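PDB 2OIX: xanthomonas outer protein D from Xanthomonas euvesicatoria, which acts as a type III secreted virulence effector, a cysteine protease that removes SUMO from its conjugates, represented here by its inactivated catalytic fragment. Local coordinates for residues 125-129 with 163-167; 138-142 with 168-174; 2-6 with 134-138. The protein carries 1 engineered substitution. All coordinates share one frame; numbering follows the deposited sequence.

Interaction 1 of 3, residues 125-129 with 163-167; sequences MPIAI and DLTDI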
loop_
_atom_site.group_PDB
_atom_site.type_symbol
_atom_site.label_atom_id
_atom_site.label_comp_id
_atom_site.label_asym_id
_atom_site.label_seq_id
_atom_site.Cartn_x
_atom_site.Cartn_y
_atom_site.Cartn_z
ATOM N N MET A 125 -7.619 4.416 -8.814
ATOM C CA MET A 125 -7.306 3.353 -9.772
ATOM C C MET A 125 -8.218 2.160 -9.679
ATOM O O MET A 125 -8.689 1.833 -8.596
ATOM C CB MET A 125 -5.875 2.881 -9.566
ATOM C CG MET A 125 -4.858 3.983 -9.720
ATOM S SD MET A 125 -4.619 4.430 -11.417
ATOM C CE MET A 125 -3.714 3.027 -12.077
ATOM N N PRO A 126 -8.471 1.501 -10.830
ATOM C CA PRO A 126 -9.236 0.262 -10.793
ATOM C C PRO A 126 -8.449 -0.910 -10.191
ATOM O O PRO A 126 -7.231 -1.130 -10.467
ATOM C CB PRO A 126 -9.587 0.010 -12.262
ATOM C CG PRO A 126 -8.475 0.657 -13.048
ATOM C CD PRO A 126 -8.050 1.866 -12.204
ATOM N N ILE A 127 -9.177 -1.651 -9.361
ATOM C CA ILE A 127 -8.704 -2.869 -8.747
ATOM C C ILE A 127 -9.896 -3.826 -8.722
ATOM O O ILE A 127 -11.039 -3.385 -8.604
ATOM C CB ILE A 127 -8.193 -2.609 -7.330
ATOM C CG1 ILE A 127 -7.630 -3.884 -6.702
ATOM C CG2 ILE A 127 -9.309 -1.968 -6.467
ATOM C CD1 ILE A 127 -6.613 -3.618 -5.606
ATOM N N ALA A 128 -9.625 -5.120 -8.843
ATOM C CA ALA A 128 -10.684 -6.127 -8.729
ATOM C C ALA A 128 -11.628 -5.733 -7.581
ATOM O O ALA A 128 -11.163 -5.342 -6.494
ATOM C CB ALA A 128 -10.082 -7.502 -8.485
ATOM N N ILE A 129 -12.940 -5.811 -7.833
ATOM C CA ILE A 129 -13.928 -5.452 -6.824
ATOM C C ILE A 129 -14.245 -6.645 -5.909
ATOM O O ILE A 129 -14.639 -7.737 -6.383
ATOM C CB ILE A 129 -15.229 -4.830 -7.459
ATOM C CG1 ILE A 129 -14.974 -3.353 -7.803
ATOM C CG2 ILE A 129 -16.428 -4.946 -6.505
ATOM C CD1 ILE A 129 -16.100 -2.667 -8.611
ATOM N N ASP A 163 -2.230 -1.101 -13.508
ATOM C CA ASP A 163 -3.648 -1.509 -13.529
ATOM C C ASP A 163 -3.777 -2.777 -12.723
ATOM O O ASP A 163 -3.045 -3.724 -12.958
ATOM C CB ASP A 163 -4.124 -1.761 -14.982
ATOM C CG ASP A 163 -5.653 -1.887 -15.118
ATOM O OD1 ASP A 163 -6.353 -2.188 -14.150
ATOM O OD2 ASP A 163 -6.177 -1.692 -16.245
ATOM N N LEU A 164 -4.741 -2.811 -11.805
ATOM C CA LEU A 164 -4.992 -4.003 -10.970
ATOM C C LEU A 164 -6.414 -4.542 -11.123
ATOM O O LEU A 164 -6.880 -5.314 -10.271
ATOM C CB LEU A 164 -4.691 -3.697 -9.478
ATOM C CG LEU A 164 -3.217 -3.439 -9.071
ATOM C CD1 LEU A 164 -3.045 -3.177 -7.530
ATOM C CD2 LEU A 164 -2.369 -4.664 -9.493
ATOM N N THR A 165 -7.092 -4.144 -12.201
ATOM C CA THR A 165 -8.485 -4.521 -12.481
ATOM C C THR A 165 -8.662 -6.037 -12.402
ATOM O O THR A 165 -9.631 -6.542 -11.824
ATOM C CB THR A 165 -8.935 -3.985 -13.871
ATOM O OG1 THR A 165 -8.674 -2.579 -13.968
ATOM C CG2 THR A 165 -10.396 -4.198 -14.097
ATOM N N ASP A 166 -7.679 -6.762 -12.922
ATOM C CA ASP A 166 -7.792 -8.218 -13.077
ATOM C C ASP A 166 -7.213 -9.094 -11.957
ATOM O O ASP A 166 -7.059 -10.296 -12.151
ATOM C CB ASP A 166 -7.161 -8.615 -14.413
ATOM C CG ASP A 166 -7.940 -8.066 -15.610
ATOM O OD1 ASP A 166 -9.186 -8.253 -15.653
ATOM O OD2 ASP A 166 -7.310 -7.464 -16.523
ATOM N N ILE A 167 -6.855 -8.521 -10.812
ATOM C CA ILE A 167 -6.261 -9.360 -9.761
ATOM C C ILE A 167 -7.261 -10.379 -9.195
ATOM O O ILE A 167 -8.474 -10.208 -9.291
ATOM C CB ILE A 167 -5.553 -8.575 -8.614
ATOM C CG1 ILE A 167 -6.562 -7.814 -7.736
ATOM C CG2 ILE A 167 -4.466 -7.650 -9.185
ATOM C CD1 ILE A 167 -6.004 -7.341 -6.385
#

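Interaction 2 of 3, residues 138-142 with 168-174; sequences DHVLT and EPDRGLI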
loop_
_atom_site.group_PDB
_atom_site.type_symbol
_atom_site.label_atom_id
_atom_site.label_comp_id
_atom_site.label_asym_id
_atom_site.label_seq_id
_atom_site.Cartn_x
_atom_site.Cartn_y
_atom_site.Cartn_z
ATOM N N ASP A 138 -7.109 -9.080 1.729
ATOM C CA ASP A 138 -6.587 -9.930 0.680
ATOM C C ASP A 138 -6.281 -9.098 -0.584
ATOM O O ASP A 138 -5.243 -9.291 -1.237
ATOM C CB ASP A 138 -7.596 -11.041 0.358
ATOM C CG ASP A 138 -8.005 -11.896 1.606
ATOM O OD1 ASP A 138 -7.968 -13.161 1.541
ATOM O OD2 ASP A 138 -8.462 -11.338 2.625
ATOM N N HIS A 139 -7.200 -8.205 -0.933
ATOM C CA HIS A 139 -7.073 -7.390 -2.143
ATOM C C HIS A 139 -5.853 -6.436 -2.052
ATOM O O HIS A 139 -5.086 -6.292 -3.021
ATOM C CB HIS A 139 -8.375 -6.629 -2.425
ATOM C CG HIS A 139 -9.438 -7.457 -3.078
ATOM N ND1 HIS A 139 -10.323 -8.224 -2.356
ATOM C CD2 HIS A 139 -9.780 -7.619 -4.381
ATOM C CE1 HIS A 139 -11.161 -8.835 -3.179
ATOM N NE2 HIS A 139 -10.845 -8.501 -4.417
ATOM N N VAL A 140 -5.660 -5.848 -0.876
ATOM C CA VAL A 140 -4.474 -5.049 -0.595
ATOM C C VAL A 140 -3.177 -5.865 -0.718
ATOM O O VAL A 140 -2.290 -5.446 -1.483
ATOM C CB VAL A 140 -4.556 -4.263 0.730
ATOM C CG1 VAL A 140 -3.208 -3.587 1.004
ATOM C CG2 VAL A 140 -5.638 -3.191 0.628
ATOM N N LEU A 141 -3.126 -7.070 -0.113
ATOM C CA LEU A 141 -1.907 -7.864 -0.114
ATOM C C LEU A 141 -1.561 -8.260 -1.535
ATOM O O LEU A 141 -0.411 -8.144 -1.970
ATOM C CB LEU A 141 -2.054 -9.126 0.775
ATOM C CG LEU A 141 -2.031 -8.747 2.257
ATOM C CD1 LEU A 141 -1.944 -9.861 3.182
ATOM C CD2 LEU A 141 -0.818 -7.782 2.550
ATOM N N THR A 142 -2.558 -8.801 -2.235
ATOM C CA THR A 142 -2.415 -9.164 -3.625
ATOM C C THR A 142 -1.971 -8.013 -4.510
ATOM O O THR A 142 -1.067 -8.217 -5.325
ATOM C CB THR A 142 -3.718 -9.785 -4.189
ATOM O OG1 THR A 142 -4.205 -10.753 -3.258
ATOM C CG2 THR A 142 -3.430 -10.441 -5.550
ATOM N N GLU A 168 -6.726 -11.447 -8.623
ATOM C CA GLU A 168 -7.540 -12.502 -8.070
ATOM C C GLU A 168 -6.893 -12.851 -6.738
ATOM O O GLU A 168 -5.957 -13.658 -6.687
ATOM C CB GLU A 168 -7.587 -13.704 -9.019
ATOM C CG GLU A 168 -8.161 -13.411 -10.420
ATOM C CD GLU A 168 -7.846 -14.514 -11.450
ATOM O OE1 GLU A 168 -6.688 -14.582 -11.937
ATOM O OE2 GLU A 168 -8.757 -15.321 -11.779
ATOM N N PRO A 169 -7.357 -12.199 -5.659
ATOM C CA PRO A 169 -6.905 -12.493 -4.309
ATOM C C PRO A 169 -7.450 -13.830 -3.871
ATOM O O PRO A 169 -8.549 -14.209 -4.263
ATOM C CB PRO A 169 -7.564 -11.398 -3.463
ATOM C CG PRO A 169 -8.013 -10.361 -4.440
ATOM C CD PRO A 169 -8.334 -11.099 -5.678
ATOM N N ASP A 170 -6.688 -14.532 -3.042
ATOM C CA ASP A 170 -7.136 -15.820 -2.510
ATOM C C ASP A 170 -6.741 -15.946 -1.051
ATOM O O ASP A 170 -5.588 -15.731 -0.694
ATOM C CB ASP A 170 -6.553 -16.975 -3.325
ATOM C CG ASP A 170 -5.043 -16.877 -3.474
ATOM O OD1 ASP A 170 -4.562 -16.727 -4.617
ATOM O OD2 ASP A 170 -4.336 -16.956 -2.445
ATOM N N ARG A 171 -7.687 -16.325 -0.200
ATOM C CA ARG A 171 -7.355 -16.381 1.211
ATOM C C ARG A 171 -6.312 -17.479 1.429
ATOM O O ARG A 171 -5.342 -17.284 2.162
ATOM C CB ARG A 171 -8.605 -16.558 2.064
ATOM C CG ARG A 171 -8.363 -16.524 3.559
ATOM C CD ARG A 171 -7.520 -15.318 4.028
ATOM N NE ARG A 171 -7.913 -14.970 5.393
ATOM C CZ ARG A 171 -8.648 -13.910 5.720
ATOM N NH1 ARG A 171 -9.053 -13.035 4.794
ATOM N NH2 ARG A 171 -8.955 -13.713 6.989
ATOM N N GLY A 172 -6.501 -18.594 0.721
ATOM C CA GLY A 172 -5.607 -19.754 0.745
ATOM C C GLY A 172 -4.104 -19.527 0.700
ATOM O O GLY A 172 -3.390 -19.947 1.611
ATOM N N LEU A 173 -3.606 -18.886 -0.356
ATOM C CA LEU A 173 -2.154 -18.733 -0.510
ATOM C C LEU A 173 -1.621 -17.664 0.449
ATOM O O LEU A 173 -0.462 -17.705 0.857
ATOM C CB LEU A 173 -1.758 -18.430 -1.968
ATOM C CG LEU A 173 -0.364 -17.823 -2.221
ATOM C CD1 LEU A 173 0.716 -18.896 -2.370
ATOM C CD2 LEU A 173 -0.350 -16.873 -3.427
ATOM N N ILE A 174 -2.482 -16.726 0.812
ATOM C CA ILE A 174 -2.145 -15.771 1.860
ATOM C C ILE A 174 -1.953 -16.514 3.186
ATOM O O ILE A 174 -0.946 -16.330 3.859
ATOM C CB ILE A 174 -3.184 -14.624 1.979
ATOM C CG1 ILE A 174 -2.972 -13.615 0.836
ATOM C CG2 ILE A 174 -3.013 -13.856 3.312
ATOM C CD1 ILE A 174 -4.113 -12.643 0.630
#

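Interaction 3 of 3, residues 2-6 with 134-138; sequences TSWLL and YSAGD. Engineered in segment 134-138: A136 (natural residue Cys).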
loop_
_atom_site.group_PDB
_atom_site.type_symbol
_atom_site.label_atom_id
_atom_site.label_comp_id
_atom_site.label_asym_id
_atom_site.label_seq_id
_atom_site.Cartn_x
_atom_site.Cartn_y
_atom_site.Cartn_z
ATOM N N THR A 2 -13.670 -15.141 5.434
ATOM C CA THR A 2 -14.514 -15.493 6.621
ATOM C C THR A 2 -14.205 -14.636 7.854
ATOM O O THR A 2 -15.093 -14.378 8.674
ATOM C CB THR A 2 -14.416 -17.001 6.991
ATOM O OG1 THR A 2 -15.305 -17.286 8.075
ATOM C CG2 THR A 2 -12.988 -17.395 7.398
ATOM N N SER A 3 -12.941 -14.225 7.975
ATOM C CA SER A 3 -12.482 -13.331 9.027
ATOM C C SER A 3 -11.710 -12.194 8.364
ATOM O O SER A 3 -11.327 -12.301 7.194
ATOM C CB SER A 3 -11.576 -14.080 10.010
ATOM O OG SER A 3 -10.315 -14.394 9.423
ATOM N N TRP A 4 -11.471 -11.112 9.097
ATOM C CA TRP A 4 -10.735 -9.997 8.525
ATOM C C TRP A 4 -9.270 -9.963 8.955
ATOM O O TRP A 4 -8.905 -10.499 10.006
ATOM C CB TRP A 4 -11.454 -8.660 8.762
ATOM C CG TRP A 4 -11.529 -8.196 10.191
ATOM C CD1 TRP A 4 -10.668 -7.327 10.827
ATOM C CD2 TRP A 4 -12.533 -8.544 11.162
ATOM N NE1 TRP A 4 -11.080 -7.123 12.131
ATOM C CE2 TRP A 4 -12.212 -7.862 12.363
ATOM C CE3 TRP A 4 -13.666 -9.372 11.136
ATOM C CZ2 TRP A 4 -12.986 -7.981 13.521
ATOM C CZ3 TRP A 4 -14.438 -9.488 12.291
ATOM C CH2 TRP A 4 -14.090 -8.798 13.468
ATOM N N LEU A 5 -8.438 -9.376 8.102
ATOM C CA LEU A 5 -7.013 -9.214 8.373
ATOM C C LEU A 5 -6.759 -8.028 9.301
ATOM O O LEU A 5 -7.385 -6.980 9.143
ATOM C CB LEU A 5 -6.227 -9.023 7.063
ATOM C CG LEU A 5 -6.150 -10.193 6.074
ATOM C CD1 LEU A 5 -5.043 -9.914 5.035
ATOM C CD2 LEU A 5 -5.951 -11.558 6.711
ATOM N N LEU A 6 -5.863 -8.216 10.276
ATOM C CA LEU A 6 -5.415 -7.147 11.194
ATOM C C LEU A 6 -4.108 -6.523 10.686
ATOM O O LEU A 6 -3.491 -7.066 9.777
ATOM C CB LEU A 6 -5.192 -7.721 12.592
ATOM C CG LEU A 6 -6.334 -8.548 13.202
ATOM C CD1 LEU A 6 -5.994 -8.987 14.629
ATOM C CD2 LEU A 6 -7.638 -7.792 13.209
ATOM N N TYR A 134 -15.018 -8.908 4.203
ATOM C CA TYR A 134 -13.888 -9.503 4.928
ATOM C C TYR A 134 -12.577 -9.634 4.124
ATOM O O TYR A 134 -11.487 -9.865 4.698
ATOM C CB TYR A 134 -14.292 -10.860 5.515
ATOM C CG TYR A 134 -15.202 -10.742 6.730
ATOM C CD1 TYR A 134 -15.122 -9.632 7.588
ATOM C CD2 TYR A 134 -16.114 -11.748 7.046
ATOM C CE1 TYR A 134 -15.955 -9.527 8.720
ATOM C CE2 TYR A 134 -16.942 -11.653 8.168
ATOM C CZ TYR A 134 -16.853 -10.540 9.000
ATOM O OH TYR A 134 -17.667 -10.432 10.119
ATOM N N SER A 135 -12.677 -9.469 2.804
ATOM C CA SER A 135 -11.510 -9.627 1.926
ATOM C C SER A 135 -10.819 -8.332 1.436
ATOM O O SER A 135 -9.943 -8.395 0.575
ATOM C CB SER A 135 -11.873 -10.545 0.757
ATOM O OG SER A 135 -12.992 -10.036 0.037
ATOM N N ALA A 136 -11.155 -7.173 1.996
ATOM C CA ALA A 136 -10.442 -5.953 1.603
ATOM C C ALA A 136 -8.933 -6.203 1.791
ATOM O O ALA A 136 -8.130 -5.898 0.910
ATOM C CB ALA A 136 -10.944 -4.736 2.387
ATOM N N GLY A 137 -8.572 -6.851 2.901
ATOM C CA GLY A 137 -7.184 -7.189 3.235
ATOM C C GLY A 137 -6.450 -8.024 2.202
ATOM O O GLY A 137 -5.288 -7.739 1.877
ATOM N N ASP A 138 -7.109 -9.080 1.729
ATOM C CA ASP A 138 -6.587 -9.930 0.680
ATOM C C ASP A 138 -6.281 -9.098 -0.584
ATOM O O ASP A 138 -5.243 -9.291 -1.237
ATOM C CB ASP A 138 -7.596 -11.041 0.358
ATOM C CG ASP A 138 -8.005 -11.896 1.606
ATOM O OD1 ASP A 138 -7.968 -13.161 1.541
ATOM O OD2 ASP A 138 -8.462 -11.338 2.625
HETATM O O HOH W 1 -9.765 -8.096 5.436
#

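Interaction 1 of 3, residues 125-129 with 163-167
I127 and L164 are paired through their backbones in a single beta bridge between two loops that run in the same direction. L164 is gripped at both of its polar backbone atoms: its N donates to P126 O (3.3 Å), and its O accepts from A128 N (3.1 Å). The same L164 O also takes the N-H of I167, which closes a type I turn, and the two donors come from opposite faces of its plane. The side chains of I127 and L164 lie alongside one another, pointing the same way. CG1 of I127 stands anti to its own backbone N (chi1 -177°), and this brings it to 4.0 Å from L164 CB and to 3.8 Å from I167 CD1. I167 reaches that spot from the far end of the turn because its CG1 is tucked between N and the carbonyl carbon (chi1 69°); the branch also presses on A128 CB, 3.6 Å from I167 CG1. The methyl of A128 is small enough to fit there with the backbone so near. Toward solvent the chemistry turns polar. P126, which has no N-H to satisfy, lays its ring against the threonine hydroxyl, with CB 3.2 Å from T165 OG1. D163 adds an Asx turn that leads into the type I turn: T165 N donates to D163 OD1 (2.9 Å) on the anti side, out of the carboxylate plane. On the buried side, Y94 of strand 90-94 touches both I127 and L164, V146 and L147 of helix 136-153 cover L164, T142 meets I167, and the M125 backbone bonds H93.

Interaction 2 of 3, residues 138-142 with 168-174
P169 sets its CG over the centre of one face of the H139 imidazole, 3.3 Å from the ring centroid and 15° off the normal, a CH-pi contact. Proline suits the place because its compact, rigid ring puts CG's C-H bonds against a flat aromatic surface. The rotation of the imidazole is fixed by ND1, which bonds S135 O one turn back. P169 CB turns instead to T142, 3.4 Å from OG1. That hydroxyl donates to D138 O (2.7 Å), which already receives T142 N from the opposite face of its plane; threonine can therefore pack against an apolar neighbour with its hydroxyl satisfied. I174 packs beside it, its CD1 3.7 Å from D138 CA and also touching L141 CB.

D138 pairs with R171 in a salt bridge: NH1 lies close to OD2 (2.8 Å) but at a bent angle, and nearly straight but long to OD1 (3.4 Å), so both hydrogen bonds are weak; the two planes are 32° apart. The arginine chain bends at chi2 (50°) to bring NH1 there, while its NH2 bonds S3 O. D170 caps helix 171-179, OD2 accepting from L173 N at 2.9 Å. The whole is a capped helix start docked on the first turns of helix 136-153, which in this Ulp1-type cysteine protease domain begins at the engineered A136; the natural cysteine there is probably the nucleophile, consistent with the fragment being inactive.

Interaction 3 of 3, residues 2-6 with 134-138
T2 rests its carbonyl against Y134, where the N-terminal loop of this Ulp1-type protease domain lies along the start of helix 136-153. The approach is oblique, T2 O standing 3.3 Å from Y134 CD2, and the tyrosine ring, with its large flat surface, meets three successive residues. S3 comes next and sets its CA over one face of that ring. W4 follows, and its indole is brought alongside the tyrosine ring by a first torsion that folds CG back over the main chain, flanked by both N and C (chi1 67°). The six-membered ring and the phenol are nearly parallel, 25° apart, but they are slid so far that the centroids are 5.6 Å apart and overlap is slight. The touch is made by W4 CE3 and Y134 CE1, at 3.3 Å; the two aromatics meet by van der Waals contact at this exposed end. L5 turns inward, its CD1 3.7 Å from G137 C: a residue with no side chain leaves the helix backbone bare to the leucine methyl, and L5 O in turn is bonded by W76 NE1. With L6 the loop reaches the N-cap of helix 7-20. No direct hydrogen bond joins the two segments; a single water does so, accepting from L5 N (3.2 Å) and G137 N (3.1 Å) and donating to Y134 O (2.6 Å).

In the fold
All three contacts are partly buried. Interactions 2 and 3 both use helix 136-153; interaction 1 joins the loop before it to the loop after it. Interaction 1, a backbone bridge with apolar side chains inside and polar ones outside, continues directly into interaction 2 at I167, whose CD1 packs on H139 O. Interaction 2 relies on side chains: a CH-pi contact, a salt bridge and a helix cap. It shares D138 with interaction 3, and the bond from R171 to S3 is the joint between the two, while the L141 and L5 methyls meet. Interaction 3 is aromatic, exposed at one end and bridged by water; its centre lies about 17 Å from that of interaction 1, without touching.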